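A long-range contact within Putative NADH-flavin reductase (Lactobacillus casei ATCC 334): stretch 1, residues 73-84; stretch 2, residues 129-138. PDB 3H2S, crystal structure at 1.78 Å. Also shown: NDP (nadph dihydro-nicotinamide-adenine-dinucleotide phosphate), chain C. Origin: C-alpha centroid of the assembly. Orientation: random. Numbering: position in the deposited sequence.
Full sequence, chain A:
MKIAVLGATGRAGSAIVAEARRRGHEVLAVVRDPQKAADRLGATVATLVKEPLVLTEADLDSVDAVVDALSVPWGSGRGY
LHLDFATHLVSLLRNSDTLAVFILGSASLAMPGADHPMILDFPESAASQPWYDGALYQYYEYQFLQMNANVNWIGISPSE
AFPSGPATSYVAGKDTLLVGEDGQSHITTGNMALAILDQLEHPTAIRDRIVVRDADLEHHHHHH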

ATOM      1  N   PRO A  73     -12.971   0.594  14.292  1.00 16.52           N
ATOM      2  CA  PRO A  73     -14.371   0.507  14.697  1.00 15.62           C
ATOM      3  C   PRO A  73     -15.323   0.708  13.520  1.00 15.19           C
ATOM      4  O   PRO A  73     -15.072   1.536  12.634  1.00 16.14           O
ATOM      5  CB  PRO A  73     -14.526   1.667  15.695  1.00 16.50           C
ATOM      6  CG  PRO A  73     -13.114   2.022  16.106  1.00 18.22           C
ATOM      7  CD  PRO A  73     -12.298   1.763  14.878  1.00 14.41           C
ATOM      8  N   TRP A  74     -16.448   0.003  13.554  1.00 14.21           N
ATOM      9  CA  TRP A  74     -17.502   0.206  12.565  1.00 14.22           C
ATOM     10  C   TRP A  74     -18.039   1.637  12.609  1.00 15.99           C
ATOM     11  O   TRP A  74     -17.994   2.290  13.648  1.00 18.93           O
ATOM     12  CB  TRP A  74     -18.635  -0.776  12.806  1.00  9.84           C
ATOM     13  CG  TRP A  74     -18.322  -2.233  12.465  1.00 16.84           C
ATOM     14  CD1 TRP A  74     -17.116  -2.763  12.098  1.00 20.40           C
ATOM     15  CD2 TRP A  74     -19.240  -3.332  12.527  1.00 13.72           C
ATOM     16  NE1 TRP A  74     -17.240  -4.124  11.898  1.00 20.66           N
ATOM     17  CE2 TRP A  74     -18.515  -4.505  12.232  1.00 15.97           C
ATOM     18  CE3 TRP A  74     -20.599  -3.440  12.855  1.00 16.04           C
ATOM     19  CZ2 TRP A  74     -19.131  -5.754  12.127  1.00 19.10           C
ATOM     20  CZ3 TRP A  74     -21.200  -4.693  12.808  1.00 19.46           C
ATOM     21  CH2 TRP A  74     -20.463  -5.833  12.455  1.00 18.79           C
ATOM     22  N   GLY A  75     -18.470   2.147  11.459  1.00 17.55           N
ATOM     23  CA  GLY A  75     -19.067   3.483  11.365  1.00 19.53           C
ATOM     24  C   GLY A  75     -18.127   4.643  11.635  1.00 17.74           C
ATOM     25  O   GLY A  75     -18.563   5.775  11.825  1.00 19.52           O
ATOM     26  N   SER A  76     -16.830   4.379  11.623  1.00 18.04           N
ATOM     27  CA  SER A  76     -15.855   5.441  11.875  1.00 15.97           C
ATOM     28  C   SER A  76     -15.521   6.171  10.587  1.00 15.27           C
ATOM     29  O   SER A  76     -15.032   7.306  10.616  1.00 17.00           O
ATOM     30  CB  SER A  76     -14.583   4.862  12.487  1.00 16.73           C
ATOM     31  OG  SER A  76     -13.965   3.952  11.590  1.00 21.27           O
ATOM     32  N   GLY A  77     -15.628   5.455   9.468  1.00 13.51           N
ATOM     33  CA  GLY A  77     -15.207   5.981   8.170  1.00 15.16           C
ATOM     34  C   GLY A  77     -13.723   5.761   7.916  1.00 12.64           C
ATOM     35  O   GLY A  77     -13.171   6.230   6.908  1.00 13.05           O
ATOM     36  N   ARG A  78     -13.064   5.110   8.868  1.00 12.66           N
ATOM     37  CA  ARG A  78     -11.604   4.986   8.845  1.00 16.00           C
ATOM     38  C   ARG A  78     -11.161   3.566   8.512  1.00 13.04           C
ATOM     39  O   ARG A  78     -10.023   3.176   8.802  1.00  9.98           O
ATOM     40  CB  ARG A  78     -11.004   5.425  10.188  1.00 17.67           C
ATOM     41  CG  ARG A  78     -11.080   6.936  10.458  1.00 24.25           C
ATOM     42  CD  ARG A  78     -10.502   7.262  11.837  1.00 27.67           C
ATOM     43  NE  ARG A  78     -10.616   8.676  12.177  1.00 41.04           N
ATOM     44  CZ  ARG A  78     -10.665   9.154  13.422  1.00 47.68           C
ATOM     45  NH1 ARG A  78     -10.631   8.327  14.466  1.00 39.48           N
ATOM     46  NH2 ARG A  78     -10.762  10.466  13.627  1.00 47.39           N
ATOM     47  N   GLY A  79     -11.996   2.872   7.742  1.00 10.78           N
ATOM     48  CA  GLY A  79     -11.679   1.532   7.242  1.00  9.32           C
ATOM     49  C   GLY A  79     -10.390   1.487   6.442  1.00  8.11           C
ATOM     50  O   GLY A  79      -9.701   0.467   6.423  1.00  6.27           O
ATOM     51  N   TYR A  80      -9.993   2.626   5.880  1.00  8.00           N
ATOM     52  CA  TYR A  80      -8.741   2.688   5.126  1.00  7.17           C
ATOM     53  C   TYR A  80      -7.521   2.314   5.971  1.00  8.67           C
ATOM     54  O   TYR A  80      -6.477   1.931   5.432  1.00  7.42           O
ATOM     55  CB  TYR A  80      -8.547   4.072   4.483  1.00  7.74           C
ATOM     56  CG  TYR A  80      -8.547   5.204   5.483  1.00  8.64           C
ATOM     57  CD1 TYR A  80      -7.413   5.495   6.221  1.00  6.43           C
ATOM     58  CD2 TYR A  80      -9.640   6.061   5.592  1.00  9.67           C
ATOM     59  CE1 TYR A  80      -7.392   6.569   7.117  1.00 11.20           C
ATOM     60  CE2 TYR A  80      -9.662   7.087   6.531  1.00 11.22           C
ATOM     61  CZ  TYR A  80      -8.539   7.338   7.282  1.00 13.30           C
ATOM     62  OH  TYR A  80      -8.550   8.384   8.178  1.00 14.95           O
ATOM     63  N   LEU A  81      -7.613   2.495   7.288  1.00  8.81           N
ATOM     64  CA  LEU A  81      -6.485   2.135   8.154  1.00  6.96           C
ATOM     65  C   LEU A  81      -6.085   0.672   8.085  1.00  7.35           C
ATOM     66  O   LEU A  81      -4.906   0.340   8.258  1.00  7.70           O
ATOM     67  CB  LEU A  81      -6.750   2.546   9.595  1.00  8.91           C
ATOM     68  CG  LEU A  81      -6.775   4.042   9.909  1.00 11.35           C
ATOM     69  CD1 LEU A  81      -7.147   4.265  11.374  1.00  9.68           C
ATOM     70  CD2 LEU A  81      -5.427   4.682   9.594  1.00 14.70           C
ATOM     71  N   HIS A  82      -7.047  -0.221   7.858  1.00  8.63           N
ATOM     72  CA  HIS A  82      -6.713  -1.621   7.635  1.00  8.15           C
ATOM     73  C   HIS A  82      -5.649  -1.744   6.550  1.00  8.39           C
ATOM     74  O   HIS A  82      -4.682  -2.508   6.682  1.00 11.24           O
ATOM     75  CB  HIS A  82      -7.950  -2.412   7.226  1.00  8.05           C
ATOM     76  CG  HIS A  82      -8.821  -2.800   8.379  1.00 10.46           C
ATOM     77  ND1 HIS A  82     -10.096  -2.307   8.550  1.00 15.76           N
ATOM     78  CD2 HIS A  82      -8.596  -3.639   9.417  1.00  8.23           C
ATOM     79  CE1 HIS A  82     -10.655  -2.908   9.588  1.00  9.75           C
ATOM     80  NE2 HIS A  82      -9.758  -3.702  10.145  1.00 11.57           N
ATOM     81  N   LEU A  83      -5.870  -1.030   5.454  1.00  5.94           N
ATOM     82  CA  LEU A  83      -4.921  -0.997   4.356  1.00  6.07           C
ATOM     83  C   LEU A  83      -3.615  -0.260   4.696  1.00  7.78           C
ATOM     84  O   LEU A  83      -2.523  -0.810   4.521  1.00  6.97           O
ATOM     85  CB  LEU A  83      -5.577  -0.399   3.114  1.00  5.86           C
ATOM     86  CG  LEU A  83      -4.754  -0.335   1.822  1.00  6.97           C
ATOM     87  CD1 LEU A  83      -4.229  -1.734   1.409  1.00  9.60           C
ATOM     88  CD2 LEU A  83      -5.594   0.281   0.716  1.00  6.74           C
ATOM     89  N   ASP A  84      -3.732   0.966   5.205  1.00  5.32           N
ATOM     90  CA  ASP A  84      -2.563   1.799   5.506  1.00  5.97           C
ATOM     91  C   ASP A  84      -1.612   1.157   6.519  1.00  6.63           C
ATOM     92  O   ASP A  84      -0.396   1.239   6.364  1.00  6.32           O
ATOM     93  CB  ASP A  84      -3.001   3.191   5.998  1.00  7.22           C
ATOM     94  CG  ASP A  84      -3.556   4.066   4.874  1.00 10.55           C
ATOM     95  OD1 ASP A  84      -3.378   3.738   3.673  1.00 11.01           O
ATOM     96  OD2 ASP A  84      -4.208   5.079   5.200  1.00 11.75           O
ATOM     97  N   GLN A 129     -24.050  -0.385   5.100  1.00 18.83           N
ATOM     98  CA  GLN A 129     -23.903  -0.982   6.427  1.00 19.80           C
ATOM     99  C   GLN A 129     -22.590  -0.515   7.059  1.00 18.85           C
ATOM    100  O   GLN A 129     -21.589  -0.353   6.368  1.00 18.98           O
ATOM    101  CB  GLN A 129     -23.917  -2.506   6.338  1.00 19.42           C
ATOM    102  CG  GLN A 129     -25.015  -3.059   5.446  1.00 27.14           C
ATOM    103  CD  GLN A 129     -26.384  -2.928   6.074  1.00 40.02           C
ATOM    104  OE1 GLN A 129     -26.598  -2.104   6.969  1.00 45.40           O
ATOM    105  NE2 GLN A 129     -27.326  -3.742   5.610  1.00 40.80           N
ATOM    106  N   PRO A 130     -22.584  -0.343   8.385  1.00 19.08           N
ATOM    107  CA  PRO A 130     -21.432   0.207   9.109  1.00 17.97           C
ATOM    108  C   PRO A 130     -20.174  -0.680   9.005  1.00 14.53           C
ATOM    109  O   PRO A 130     -19.061  -0.210   9.262  1.00 14.74           O
ATOM    110  CB  PRO A 130     -21.932   0.279  10.562  1.00 20.40           C
ATOM    111  CG  PRO A 130     -23.425   0.246  10.456  1.00 24.38           C
ATOM    112  CD  PRO A 130     -23.717  -0.627   9.278  1.00 20.53           C
ATOM    113  N   TRP A 131     -20.360  -1.958   8.690  1.00 15.39           N
ATOM    114  CA  TRP A 131     -19.256  -2.918   8.660  1.00 14.82           C
ATOM    115  C   TRP A 131     -18.553  -2.938   7.311  1.00 14.09           C
ATOM    116  O   TRP A 131     -17.473  -3.515   7.178  1.00 13.49           O
ATOM    117  CB  TRP A 131     -19.731  -4.329   9.013  1.00 15.27           C
ATOM    118  CG  TRP A 131     -20.905  -4.795   8.191  1.00 18.30           C
ATOM    119  CD1 TRP A 131     -22.216  -4.800   8.569  1.00 17.93           C
ATOM    120  CD2 TRP A 131     -20.868  -5.336   6.863  1.00 18.01           C
ATOM    121  NE1 TRP A 131     -22.997  -5.345   7.574  1.00 21.27           N
ATOM    122  CE2 TRP A 131     -22.193  -5.678   6.514  1.00 20.05           C
ATOM    123  CE3 TRP A 131     -19.838  -5.625   5.957  1.00 20.70           C
ATOM    124  CZ2 TRP A 131     -22.517  -6.259   5.287  1.00 21.35           C
ATOM    125  CZ3 TRP A 131     -20.160  -6.200   4.742  1.00 19.72           C
ATOM    126  CH2 TRP A 131     -21.489  -6.503   4.412  1.00 17.99           C
ATOM    127  N   TYR A 132     -19.203  -2.376   6.297  1.00 11.48           N
ATOM    128  CA  TYR A 132     -18.727  -2.532   4.934  1.00 12.33           C
ATOM    129  C   TYR A 132     -17.380  -1.858   4.705  1.00 10.24           C
ATOM    130  O   TYR A 132     -16.505  -2.407   4.057  1.00  9.70           O
ATOM    131  CB  TYR A 132     -19.759  -2.001   3.935  1.00 10.20           C
ATOM    132  CG  TYR A 132     -19.386  -2.310   2.512  1.00 11.28           C
ATOM    133  CD1 TYR A 132     -19.509  -3.602   2.003  1.00 13.99           C
ATOM    134  CD2 TYR A 132     -18.794  -1.344   1.713  1.00 12.64           C
ATOM    135  CE1 TYR A 132     -19.108  -3.897   0.702  1.00 16.19           C
ATOM    136  CE2 TYR A 132     -18.376  -1.630   0.436  1.00 14.24           C
ATOM    137  CZ  TYR A 132     -18.554  -2.901  -0.076  1.00 15.36           C
ATOM    138  OH  TYR A 132     -18.126  -3.172  -1.357  1.00 20.38           O
ATOM    139  N   ASP A 133     -17.260  -0.609   5.131  1.00 12.11           N
ATOM    140  CA  ASP A 133     -16.017   0.144   4.944  1.00 15.18           C
ATOM    141  C   ASP A 133     -14.784  -0.679   5.358  1.00 13.44           C
ATOM    142  O   ASP A 133     -13.833  -0.846   4.582  1.00 10.63           O
ATOM    143  CB  ASP A 133     -16.118   1.458   5.735  1.00 13.47           C
ATOM    144  CG  ASP A 133     -14.843   2.282   5.704  1.00 17.82           C
ATOM    145  OD1 ASP A 133     -14.178   2.392   4.643  1.00 15.51           O
ATOM    146  OD2 ASP A 133     -14.602   2.950   6.722  1.00 13.36           O
ATOM    147  N   GLY A 134     -14.800  -1.209   6.578  1.00 11.91           N
ATOM    148  CA  GLY A 134     -13.708  -2.069   7.027  1.00 10.04           C
ATOM    149  C   GLY A 134     -13.541  -3.348   6.231  1.00 10.70           C
ATOM    150  O   GLY A 134     -12.411  -3.725   5.915  1.00  9.57           O
ATOM    151  N   ALA A 135     -14.653  -4.016   5.901  1.00  9.14           N
ATOM    152  CA  ALA A 135     -14.603  -5.248   5.105  1.00  8.69           C
ATOM    153  C   ALA A 135     -13.964  -5.010   3.722  1.00  9.62           C
ATOM    154  O   ALA A 135     -13.116  -5.785   3.264  1.00  8.44           O
ATOM    155  CB  ALA A 135     -16.017  -5.846   4.954  1.00 11.67           C
ATOM    156  N   LEU A 136     -14.365  -3.928   3.059  1.00  6.55           N
ATOM    157  CA  LEU A 136     -13.785  -3.566   1.769  1.00  8.52           C
ATOM    158  C   LEU A 136     -12.271  -3.386   1.886  1.00  8.03           C
ATOM    159  O   LEU A 136     -11.491  -3.959   1.122  1.00  7.29           O
ATOM    160  CB  LEU A 136     -14.438  -2.286   1.244  1.00  8.91           C
ATOM    161  CG  LEU A 136     -13.870  -1.737  -0.071  1.00 10.06           C
ATOM    162  CD1 LEU A 136     -14.099  -2.740  -1.215  1.00  9.47           C
ATOM    163  CD2 LEU A 136     -14.490  -0.369  -0.371  1.00 11.49           C
ATOM    164  N   TYR A 137     -11.839  -2.582   2.843  1.00  9.15           N
ATOM    165  CA  TYR A 137     -10.412  -2.289   2.933  1.00  8.60           C
ATOM    166  C   TYR A 137      -9.559  -3.467   3.398  1.00  7.05           C
ATOM    167  O   TYR A 137      -8.397  -3.576   3.012  1.00  7.95           O
ATOM    168  CB  TYR A 137     -10.165  -1.042   3.771  1.00 10.22           C
ATOM    169  CG  TYR A 137     -10.313   0.216   2.960  1.00  8.58           C
ATOM    170  CD1 TYR A 137     -11.421   1.058   3.125  1.00  9.90           C
ATOM    171  CD2 TYR A 137      -9.320   0.599   2.079  1.00  8.95           C
ATOM    172  CE1 TYR A 137     -11.531   2.246   2.406  1.00 12.12           C
ATOM    173  CE2 TYR A 137      -9.405   1.790   1.375  1.00 11.21           C
ATOM    174  CZ  TYR A 137     -10.505   2.609   1.544  1.00 13.41           C
ATOM    175  OH  TYR A 137     -10.545   3.794   0.859  1.00 16.49           O
ATOM    176  N   GLN A 138     -10.158  -4.399   4.137  1.00  5.98           N
ATOM    177  CA  GLN A 138      -9.463  -5.650   4.458  1.00  8.26           C
ATOM    178  C   GLN A 138      -9.382  -6.596   3.275  1.00  9.29           C
ATOM    179  O   GLN A 138      -8.434  -7.379   3.158  1.00  7.22           O
ATOM    180  CB  GLN A 138     -10.102  -6.360   5.654  1.00 10.98           C
ATOM    181  CG  GLN A 138      -9.777  -5.697   6.948  1.00 13.74           C
ATOM    182  CD  GLN A 138      -9.537  -6.692   8.055  1.00 12.36           C
ATOM    183  OE1 GLN A 138     -10.482  -7.209   8.642  1.00 12.41           O
ATOM    184  NE2 GLN A 138      -8.270  -6.913   8.392  1.00  7.57           N
TER
HETATM  185  PA  NDP C 301      -9.915  -4.666  18.598  1.00 15.04           P
HETATM  186  O1A NDP C 301     -11.105  -3.741  18.212  1.00 12.73           O
HETATM  187  O2A NDP C 301      -9.990  -5.412  19.886  1.00  9.47           O
HETATM  188  O5B NDP C 301      -8.769  -3.420  18.649  1.00 29.10           O
HETATM  189  C5B NDP C 301      -7.635  -3.800  17.827  1.00 25.25           C
HETATM  190  C4B NDP C 301      -6.390  -2.892  18.171  1.00 12.08           C
HETATM  191  O4B NDP C 301      -6.411  -1.774  17.307  1.00 10.89           O
HETATM  192  C3B NDP C 301      -6.451  -2.293  19.617  1.00 14.19           C
HETATM  193  O3B NDP C 301      -5.245  -2.635  20.224  1.00 15.92           O
HETATM  194  C2B NDP C 301      -6.538  -0.737  19.331  1.00 13.50           C
HETATM  195  O2B NDP C 301      -5.955   0.105  20.262  1.00 15.08           O
HETATM  196  C1B NDP C 301      -5.793  -0.705  17.961  1.00 11.85           C
HETATM  197  N9A NDP C 301      -6.141   0.512  17.210  1.00 13.22           N
HETATM  198  C8A NDP C 301      -7.432   0.788  16.689  1.00 16.22           C
HETATM  199  N7A NDP C 301      -7.487   1.941  16.019  1.00 16.77           N
HETATM  200  C5A NDP C 301      -6.166   2.435  16.072  1.00 17.08           C
HETATM  201  C6A NDP C 301      -5.619   3.603  15.514  1.00 14.64           C
HETATM  202  N6A NDP C 301      -6.443   4.455  14.843  1.00 19.27           N
HETATM  203  N1A NDP C 301      -4.360   3.997  15.925  1.00 15.62           N
HETATM  204  C2A NDP C 301      -3.614   3.065  16.589  1.00 10.46           C
HETATM  205  N3A NDP C 301      -3.971   1.813  17.007  1.00 17.66           N
HETATM  206  C4A NDP C 301      -5.309   1.561  16.797  1.00 16.10           C
HETATM  207  O3  NDP C 301     -10.018  -5.678  17.392  1.00 13.94           O
HETATM  208  PN  NDP C 301     -10.153  -7.274  17.130  1.00 12.69           P
HETATM  209  O1N NDP C 301      -9.115  -7.997  18.008  1.00  9.79           O
HETATM  210  O2N NDP C 301     -11.570  -7.573  17.516  1.00 13.11           O
HETATM  211  O5D NDP C 301      -9.798  -7.651  15.581  1.00 14.73           O
HETATM  212  C5D NDP C 301      -8.477  -8.010  15.167  1.00 12.53           C
HETATM  213  C4D NDP C 301      -8.543  -8.337  13.665  1.00  9.36           C
HETATM  214  O4D NDP C 301      -9.607  -9.262  13.522  1.00 12.34           O
HETATM  215  C3D NDP C 301      -8.807  -7.162  12.678  1.00 11.45           C
HETATM  216  O3D NDP C 301      -8.136  -7.378  11.491  1.00 11.90           O
HETATM  217  C2D NDP C 301     -10.370  -7.249  12.533  1.00 15.02           C
HETATM  218  O2D NDP C 301     -10.798  -6.753  11.290  1.00 14.55           O
HETATM  219  C1D NDP C 301     -10.498  -8.815  12.528  1.00  9.92           C
HETATM  220  N1N NDP C 301     -11.888  -9.235  12.690  1.00 14.14           N
HETATM  221  C2N NDP C 301     -12.498  -9.895  11.542  1.00 13.62           C
HETATM  222  C3N NDP C 301     -14.009 -10.105  11.654  1.00 15.60           C
HETATM  223  C7N NDP C 301     -14.447 -11.216  10.716  1.00 22.49           C
HETATM  224  O7N NDP C 301     -13.967 -11.287   9.593  1.00 27.19           O
HETATM  225  N7N NDP C 301     -15.506 -12.029  11.093  1.00 28.15           N
HETATM  226  C4N NDP C 301     -14.645 -10.178  13.027  1.00 14.22           C
HETATM  227  C5N NDP C 301     -14.062  -9.221  14.036  1.00 14.98           C
HETATM  228  C6N NDP C 301     -12.614  -8.814  13.879  1.00 14.77           C
HETATM  229  P2B NDP C 301      -6.723   0.450  21.658  1.00 18.35           P
HETATM  230  O1X NDP C 301      -6.720  -0.832  22.567  1.00 18.31           O
HETATM  231  O2X NDP C 301      -5.787   1.453  22.430  1.00 16.22           O
HETATM  232  O3X NDP C 301      -8.107   0.954  21.437  1.00 21.30           O
HETATM  233  O   HOH W   1     -12.438   4.392   4.875  1.00 12.83           O
HETATM  234  O   HOH W   2     -16.384   2.828   8.842  1.00 16.78           O

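Two helices, each entered from a loop, run side by side with their N-to-C directions 24° apart and their axes 7.7 Å apart at closest approach. Where the chains come closest, glycine leaves the room: G79 CA lies 4.1 Å from G134 CA, and a CB on G79 would clash with D133 CG and G134 N.

Y137 covers the most surface. One face of its ring lies against Y80, whose CA is 3.6 Å from the Y137 ring centroid, almost on the ring normal, so a polarized C-H meets the pi cloud. L83 CD2 packs at the ring edge, 4.0 Å from Y137 CD2, and a broad aromatic thus serves both neighbours.

H82 offers its imidazole face to Q138, whose CG sits 3.5 Å from the ring centroid. This apolar part of Q138 packs while its amide reaches the NADPH ribose: NDP O2D donates to Q138 OE1 (2.7 Å), and H82 NE2 donates weakly to the same O2D (3.4 Å).

At the loop end, the W74 six-membered ring receives W131 CB over its face, 3.5 Å from the centroid, and the W131 edge points toward that face; a broad, flat indole has room for both. Beside it, G75 N donates to P130 O (3.3 Å), and the positive phi of G75 (67°) favours glycine.

D133 ties down the backbone ahead of L81: its OD2 accepts from G79 N (2.8 Å), while water 1 bridges D133 OD1 to G77 O and Y80 N. A carboxylate, with two acceptor oxygens, suits a place facing both a backbone N-H and a water.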